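Local coordinates for conserved hypothetical membrane lipoprotein (Ureaplasma parvum, PDB 3K63), which is of unknown function but forms the lipoprotein-associated type-17 domain of a longer lipoprotein, probably tethered to the mycoplasmal cell membrane by its lipid, at residues 70-76 with 105-111. Residues are numbered along the deposited sequence; the frame is centred on the assembly and turned at random.
Sequences FGSANKN and SNPYGVD
Gly71 and Gly109 bring the helix 70-76 and the loop after the last strand together, their CA atoms 4.1 Å apart. Gly109 closes a type I turn that starts at Asn106, and its backbone angles, with phi positive, suit a residue without a side chain. With no side chain in the way, Gly109 CA comes to 3.6 Å from Gly71 O in a CA-H...O contact, a CA hydrogen of Gly109 being turned toward that carbonyl.

Around this close spot the packing is tight. Asn74 has its CG beside the backbone N (chi1 -80°), which sends the amide toward the loop, and ND2 donates to Gly109 O at 3.3 Å, reaching it from above the carbonyl plane. The same nitrogen is also hydrogen-bonded to Ser35 OG of helix 34-40 and lies at the edge of the Phe70 ring, in its plane. CE2 of that ring comes obliquely to Gly109 O, and also meets CB of Asp111 at 4.0 Å. Asp111 OD1, for its part, accepts from the backbone N atoms of Asn113 and Thr115.

The backbone of the same Asn74 is used as well: its O accepts from Asn106 N (3.2 Å, N-H...O angle 151°). Here the solvent side begins: Lys75, an exposed residue, lays its extended chain along the turn, CG 3.5 Å from Pro107 O and CE 3.2 Å from Tyr108 O.

Two hydrogen bonds and glycine-permitted backbone packing thus join loop to helix, with charge pairing across the contact playing no evident part.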
loop_
_atom_site.group_PDB
_atom_site.type_symbol
_atom_site.label_atom_id
_atom_site.label_comp_id
_atom_site.label_asym_id
_atom_site.label_seq_id
_atom_site.Cartn_x
_atom_site.Cartn_y
_atom_site.Cartn_z
ATOM N N PHE A 70 8.954 11.766 -1.493
ATOM C CA PHE A 70 7.703 12.126 -0.818
ATOM C C PHE A 70 6.873 13.289 -1.396
ATOM O O PHE A 70 5.652 13.172 -1.515
ATOM C CB PHE A 70 7.985 12.414 0.659
ATOM C CG PHE A 70 8.436 13.829 0.934
ATOM C CD1 PHE A 70 9.773 14.195 0.813
ATOM C CD2 PHE A 70 7.511 14.791 1.340
ATOM C CE1 PHE A 70 10.182 15.498 1.101
ATOM C CE2 PHE A 70 7.909 16.095 1.629
ATOM C CZ PHE A 70 9.246 16.451 1.510
ATOM N N GLY A 71 7.508 14.410 -1.739
ATOM C CA GLY A 71 6.739 15.528 -2.272
ATOM C C GLY A 71 5.832 15.137 -3.428
ATOM O O GLY A 71 4.656 15.506 -3.482
ATOM N N SER A 72 6.393 14.364 -4.351
ATOM C CA SER A 72 5.666 13.901 -5.534
ATOM C C SER A 72 4.481 13.018 -5.140
ATOM O O SER A 72 3.388 13.121 -5.700
ATOM C CB SER A 72 6.618 13.116 -6.444
ATOM O OG SER A 72 6.006 12.796 -7.680
ATOM N N ALA A 73 4.716 12.152 -4.164
ATOM C CA ALA A 73 3.693 11.247 -3.675
ATOM C C ALA A 73 2.639 11.994 -2.858
ATOM O O ALA A 73 1.442 11.748 -3.008
ATOM C CB ALA A 73 4.340 10.155 -2.837
ATOM N N ASN A 74 3.080 12.904 -1.996
ATOM C CA ASN A 74 2.147 13.658 -1.173
ATOM C C ASN A 74 1.213 14.532 -2.013
ATOM O O ASN A 74 0.087 14.799 -1.612
ATOM C CB ASN A 74 2.910 14.510 -0.145
ATOM C CG ASN A 74 3.359 13.702 1.063
ATOM O OD1 ASN A 74 3.081 12.503 1.164
ATOM N ND2 ASN A 74 4.043 14.357 1.989
ATOM N N LYS A 75 1.677 14.968 -3.181
ATOM C CA LYS A 75 0.855 15.798 -4.064
ATOM C C LYS A 75 -0.280 14.995 -4.698
ATOM O O LYS A 75 -1.398 15.494 -4.822
ATOM C CB LYS A 75 1.708 16.435 -5.168
ATOM C CG LYS A 75 2.440 17.709 -4.749
ATOM C CD LYS A 75 3.470 18.125 -5.786
ATOM C CE LYS A 75 4.552 18.987 -5.151
ATOM N NZ LYS A 75 5.766 19.127 -6.013
ATOM N N ASN A 76 0.011 13.752 -5.088
ATOM C CA ASN A 76 -0.981 12.870 -5.718
ATOM C C ASN A 76 -1.657 11.918 -4.726
ATOM O O ASN A 76 -2.503 11.123 -5.118
ATOM C CB ASN A 76 -0.322 12.024 -6.813
ATOM C CG ASN A 76 0.452 12.853 -7.818
ATOM O OD1 ASN A 76 1.522 12.446 -8.280
ATOM N ND2 ASN A 76 -0.087 14.015 -8.174
ATOM N N SER A 105 -3.582 14.152 0.659
ATOM C CA SER A 105 -2.622 14.907 -0.157
ATOM C C SER A 105 -2.737 16.408 0.098
ATOM O O SER A 105 -3.718 16.877 0.678
ATOM C CB SER A 105 -2.875 14.637 -1.637
ATOM O OG SER A 105 -4.163 15.096 -2.003
ATOM N N ASN A 106 -1.710 17.146 -0.307
ATOM C CA ASN A 106 -1.693 18.592 -0.171
ATOM C C ASN A 106 -0.968 19.062 -1.429
ATOM O O ASN A 106 0.045 18.477 -1.825
ATOM C CB ASN A 106 -0.967 19.023 1.117
ATOM C CG ASN A 106 0.510 19.299 0.914
ATOM O OD1 ASN A 106 1.335 18.383 0.883
ATOM N ND2 ASN A 106 0.856 20.584 0.793
ATOM N N PRO A 107 -1.474 20.124 -2.069
ATOM C CA PRO A 107 -0.930 20.713 -3.300
ATOM C C PRO A 107 0.581 20.946 -3.437
ATOM O O PRO A 107 1.089 20.939 -4.551
ATOM C CB PRO A 107 -1.737 21.997 -3.437
ATOM C CG PRO A 107 -1.885 22.414 -2.007
ATOM C CD PRO A 107 -2.272 21.121 -1.333
ATOM N N TYR A 108 1.302 21.125 -2.335
ATOM C CA TYR A 108 2.741 21.344 -2.432
ATOM C C TYR A 108 3.586 20.138 -2.022
ATOM O O TYR A 108 4.812 20.143 -2.177
ATOM C CB TYR A 108 3.155 22.552 -1.586
ATOM C CG TYR A 108 2.326 23.780 -1.833
ATOM C CD1 TYR A 108 1.974 24.142 -3.127
ATOM C CD2 TYR A 108 1.906 24.590 -0.778
ATOM C CE1 TYR A 108 1.229 25.281 -3.375
ATOM C CE2 TYR A 108 1.159 25.736 -1.014
ATOM C CZ TYR A 108 0.826 26.077 -2.315
ATOM O OH TYR A 108 0.108 27.225 -2.555
ATOM N N GLY A 109 2.937 19.126 -1.458
ATOM C CA GLY A 109 3.652 17.932 -1.052
ATOM C C GLY A 109 4.332 18.014 0.300
ATOM O O GLY A 109 5.104 17.136 0.664
ATOM N N VAL A 110 4.069 19.075 1.048
ATOM C CA VAL A 110 4.685 19.221 2.363
ATOM C C VAL A 110 4.245 18.039 3.230
ATOM O O VAL A 110 3.109 17.600 3.116
ATOM C CB VAL A 110 4.262 20.573 3.010
ATOM C CG1 VAL A 110 2.762 20.743 2.891
ATOM C CG2 VAL A 110 4.693 20.629 4.469
ATOM N N ASP A 111 5.130 17.513 4.080
ATOM C CA ASP A 111 4.773 16.366 4.921
ATOM C C ASP A 111 4.215 16.731 6.299
ATOM O O ASP A 111 4.159 17.905 6.669
ATOM C CB ASP A 111 5.969 15.413 5.087
ATOM C CG ASP A 111 7.090 16.009 5.929
ATOM O OD1 ASP A 111 6.905 17.114 6.491
ATOM O OD2 ASP A 111 8.161 15.363 6.040
#